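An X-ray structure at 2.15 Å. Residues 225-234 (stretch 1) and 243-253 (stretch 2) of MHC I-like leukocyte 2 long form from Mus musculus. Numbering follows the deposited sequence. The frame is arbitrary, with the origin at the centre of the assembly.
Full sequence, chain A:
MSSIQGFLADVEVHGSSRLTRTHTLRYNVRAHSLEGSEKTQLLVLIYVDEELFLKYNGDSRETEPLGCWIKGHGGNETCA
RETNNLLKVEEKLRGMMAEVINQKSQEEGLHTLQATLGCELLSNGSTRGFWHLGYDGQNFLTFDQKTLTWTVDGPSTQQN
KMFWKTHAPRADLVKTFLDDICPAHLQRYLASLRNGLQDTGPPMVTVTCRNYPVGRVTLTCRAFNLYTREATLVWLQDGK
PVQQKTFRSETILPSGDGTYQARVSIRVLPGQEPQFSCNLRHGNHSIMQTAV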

# COMPACT_ATOMS: atom_id res chain seq x y z
N ASN A 225 -2.40 -8.17 12.21
CA ASN A 225 -1.67 -7.60 13.34
C ASN A 225 -1.04 -6.27 12.99
O ASN A 225 0.09 -6.00 13.39
CB ASN A 225 -0.60 -8.58 13.83
CG ASN A 225 -0.32 -8.44 15.31
OD1 ASN A 225 -1.25 -8.29 16.11
ND2 ASN A 225 0.95 -8.49 15.69
N LEU A 226 -1.77 -5.45 12.24
CA LEU A 226 -1.33 -4.10 11.95
C LEU A 226 -1.67 -3.22 13.14
O LEU A 226 -2.81 -3.23 13.61
CB LEU A 226 -1.99 -3.58 10.67
CG LEU A 226 -1.85 -4.54 9.48
CD1 LEU A 226 -2.62 -4.04 8.27
CD2 LEU A 226 -0.38 -4.77 9.14
N TYR A 227 -0.69 -2.47 13.64
CA TYR A 227 -0.88 -1.67 14.85
C TYR A 227 -1.62 -0.36 14.57
O TYR A 227 -2.25 0.21 15.46
CB TYR A 227 0.47 -1.38 15.51
N THR A 228 -1.52 0.12 13.34
CA THR A 228 -2.24 1.32 12.93
C THR A 228 -3.09 1.01 11.70
O THR A 228 -3.09 -0.11 11.20
CB THR A 228 -1.29 2.49 12.61
OG1 THR A 228 -0.53 2.20 11.43
CG2 THR A 228 -0.33 2.73 13.77
N ARG A 229 -3.81 2.02 11.21
CA ARG A 229 -4.72 1.84 10.09
C ARG A 229 -4.08 2.16 8.74
O ARG A 229 -4.78 2.42 7.76
CB ARG A 229 -5.97 2.70 10.28
CG ARG A 229 -6.83 2.28 11.45
CD ARG A 229 -7.81 3.37 11.83
NE ARG A 229 -8.62 3.00 12.99
CZ ARG A 229 -9.93 2.84 12.95
NH1 ARG A 229 -10.60 3.03 11.82
NH2 ARG A 229 -10.59 2.50 14.05
N GLU A 230 -2.75 2.13 8.69
CA GLU A 230 -2.04 2.44 7.45
C GLU A 230 -1.20 1.26 6.98
O GLU A 230 -0.36 0.74 7.72
CB GLU A 230 -1.16 3.67 7.63
CG GLU A 230 -1.93 4.93 7.94
CD GLU A 230 -1.02 6.14 8.11
OE1 GLU A 230 -0.13 6.11 8.98
OE2 GLU A 230 -1.20 7.12 7.35
N ALA A 231 -1.44 0.84 5.74
CA ALA A 231 -0.71 -0.28 5.15
C ALA A 231 -0.91 -0.31 3.65
O ALA A 231 -1.90 0.22 3.13
CB ALA A 231 -1.15 -1.59 5.78
N THR A 232 0.03 -0.92 2.94
CA THR A 232 -0.13 -1.16 1.52
C THR A 232 0.18 -2.61 1.20
O THR A 232 1.14 -3.18 1.73
CB THR A 232 0.77 -0.24 0.66
OG1 THR A 232 2.15 -0.52 0.93
CG2 THR A 232 0.49 1.22 0.93
N LEU A 233 -0.65 -3.20 0.35
CA LEU A 233 -0.42 -4.54 -0.16
C LEU A 233 -0.29 -4.47 -1.67
O LEU A 233 -1.06 -3.76 -2.33
CB LEU A 233 -1.55 -5.49 0.22
CG LEU A 233 -1.61 -6.01 1.66
CD1 LEU A 233 -2.90 -6.78 1.88
CD2 LEU A 233 -0.40 -6.90 1.96
N VAL A 234 0.69 -5.17 -2.22
CA VAL A 234 0.86 -5.21 -3.66
C VAL A 234 1.14 -6.64 -4.11
O VAL A 234 1.93 -7.35 -3.49
CB VAL A 234 2.00 -4.27 -4.13
CG1 VAL A 234 3.28 -4.54 -3.36
CG2 VAL A 234 2.24 -4.42 -5.63
N GLN A 243 -1.35 -5.75 -9.00
CA GLN A 243 -2.45 -5.20 -8.21
C GLN A 243 -1.87 -4.54 -6.97
O GLN A 243 -0.98 -5.10 -6.33
CB GLN A 243 -3.47 -6.28 -7.83
CG GLN A 243 -4.66 -5.77 -7.03
CD GLN A 243 -5.49 -4.73 -7.79
OE1 GLN A 243 -5.17 -3.54 -7.79
NE2 GLN A 243 -6.55 -5.18 -8.44
N GLN A 244 -2.37 -3.36 -6.65
CA GLN A 244 -1.86 -2.58 -5.54
C GLN A 244 -3.02 -1.93 -4.79
O GLN A 244 -3.94 -1.40 -5.40
CB GLN A 244 -0.87 -1.51 -6.03
CG GLN A 244 -0.06 -0.81 -4.95
CD GLN A 244 -0.85 0.26 -4.21
OE1 GLN A 244 -1.79 0.84 -4.75
NE2 GLN A 244 -0.46 0.53 -2.96
N LYS A 245 -2.97 -1.99 -3.46
CA LYS A 245 -3.97 -1.31 -2.64
C LYS A 245 -3.33 -0.65 -1.43
O LYS A 245 -2.56 -1.27 -0.70
CB LYS A 245 -5.06 -2.29 -2.19
CG LYS A 245 -6.20 -2.43 -3.18
CD LYS A 245 -7.05 -3.66 -2.89
CE LYS A 245 -8.08 -3.90 -3.98
NZ LYS A 245 -9.38 -3.25 -3.67
N THR A 246 -3.65 0.62 -1.24
CA THR A 246 -3.25 1.36 -0.05
C THR A 246 -4.42 1.44 0.91
O THR A 246 -5.50 1.93 0.56
CB THR A 246 -2.75 2.77 -0.40
OG1 THR A 246 -1.60 2.68 -1.24
CG2 THR A 246 -2.39 3.54 0.86
N PHE A 247 -4.23 0.96 2.13
CA PHE A 247 -5.30 0.95 3.12
C PHE A 247 -5.13 2.10 4.10
O PHE A 247 -4.03 2.40 4.55
CB PHE A 247 -5.34 -0.39 3.86
CG PHE A 247 -5.60 -1.56 2.96
CD1 PHE A 247 -4.55 -2.22 2.33
CD2 PHE A 247 -6.90 -2.00 2.73
CE1 PHE A 247 -4.79 -3.30 1.50
CE2 PHE A 247 -7.14 -3.08 1.90
CZ PHE A 247 -6.09 -3.73 1.28
N ARG A 248 -6.25 2.76 4.40
CA ARG A 248 -6.24 3.89 5.32
C ARG A 248 -7.35 3.74 6.36
O ARG A 248 -8.03 2.72 6.40
CB ARG A 248 -6.38 5.21 4.56
CG ARG A 248 -5.18 5.54 3.69
CD ARG A 248 -5.37 6.84 2.93
NE ARG A 248 -4.23 7.13 2.06
CZ ARG A 248 -4.16 6.79 0.77
NH1 ARG A 248 -5.17 6.15 0.20
NH2 ARG A 248 -3.09 7.11 0.06
N SER A 249 -7.51 4.77 7.19
CA SER A 249 -8.43 4.75 8.32
C SER A 249 -9.82 4.18 8.03
O SER A 249 -10.41 3.52 8.88
CB SER A 249 -8.58 6.17 8.88
OG SER A 249 -9.56 6.22 9.91
N GLU A 250 -10.32 4.42 6.82
CA GLU A 250 -11.70 4.08 6.51
C GLU A 250 -11.86 2.90 5.54
O GLU A 250 -12.98 2.58 5.14
CB GLU A 250 -12.41 5.31 5.94
CG GLU A 250 -12.80 6.33 7.00
CD GLU A 250 -13.20 7.67 6.42
OE1 GLU A 250 -13.34 7.77 5.18
OE2 GLU A 250 -13.39 8.63 7.21
N THR A 251 -10.76 2.26 5.18
CA THR A 251 -10.81 1.13 4.26
C THR A 251 -10.16 -0.12 4.84
O THR A 251 -10.41 -1.23 4.37
CB THR A 251 -10.14 1.46 2.92
OG1 THR A 251 -8.81 1.96 3.16
CG2 THR A 251 -10.94 2.51 2.16
N ILE A 252 -9.31 0.06 5.84
CA ILE A 252 -8.65 -1.06 6.50
C ILE A 252 -9.65 -1.82 7.39
O ILE A 252 -10.61 -1.24 7.89
CB ILE A 252 -7.43 -0.59 7.32
CG1 ILE A 252 -6.38 -1.70 7.42
CG2 ILE A 252 -7.86 -0.08 8.70
CD1 ILE A 252 -5.03 -1.21 7.91
N LEU A 253 -9.44 -3.12 7.55
CA LEU A 253 -10.38 -3.96 8.31
C LEU A 253 -10.01 -4.06 9.78
O LEU A 253 -8.89 -4.44 10.12
CB LEU A 253 -10.45 -5.36 7.71
CG LEU A 253 -10.77 -5.48 6.21
CD1 LEU A 253 -10.71 -6.94 5.78
CD2 LEU A 253 -12.13 -4.89 5.91

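Two antiparallel strands, 231-234 and 243-247, form the frame of this contact, and a turn after the second strand folds back to fill the hollow beside it. The ladder alternates. At the wide pairs the backbones bond both ways: Ala231 N to Phe247 O at 3.2 Å and Phe247 N to Ala231 O at 2.6 Å, then Leu233 N to Lys245 O at 2.9 Å and Lys245 N to Leu233 O at 2.8 Å. Between them Thr232 and Thr246 draw closer, CA to CA 4.3 Å, and the CA of Thr232 lies 3.3 Å from Lys245 O.

The two faces follow different rules. On one, Ala231 offers only a methyl, while Leu233 sets its CD1 4.0 Å from CE1 of Phe247, meeting the ring obliquely. Lys245 starts on this face, but its end leads away, as suits an exposed lysine with a charged amino group. On the other face, Thr232 CG2 rests 3.3 Å from Thr246 OG1, and that same oxygen accepts a hydrogen bond from Gln244 NE2 at 3.0 Å, so two residues on the same face of one strand pair their polar groups beside the Thr232 methyl. Gln244 also lays its CG 4.1 Å from Val234 CB, covering a buried valine with the aliphatic part of an exposed side chain.

The main bump from stretch 2 is Ile252. Its CA-to-CB bond points toward stretch 1, and with chi1 and chi2 both t, CD1 reaches a hollow lined by Leu226 CD1 at 3.7 Å, the backbone C of Arg229 at 3.6 Å and, more loosely, Ala231 CB at 4.4 Å. Its CG2 packs 3.7 Å from Arg229 CB. The turn is tied by Ile252 N to Arg248 O and by Arg248 N to Thr251 OG1, both 3.0 Å. Arg229, the residue most covered overall, then stretches past Ser249, its CD 3.9 Å from Ser249 OG, and NH1 bonds Ser249 O at 3.0 Å near the guanidinium plane.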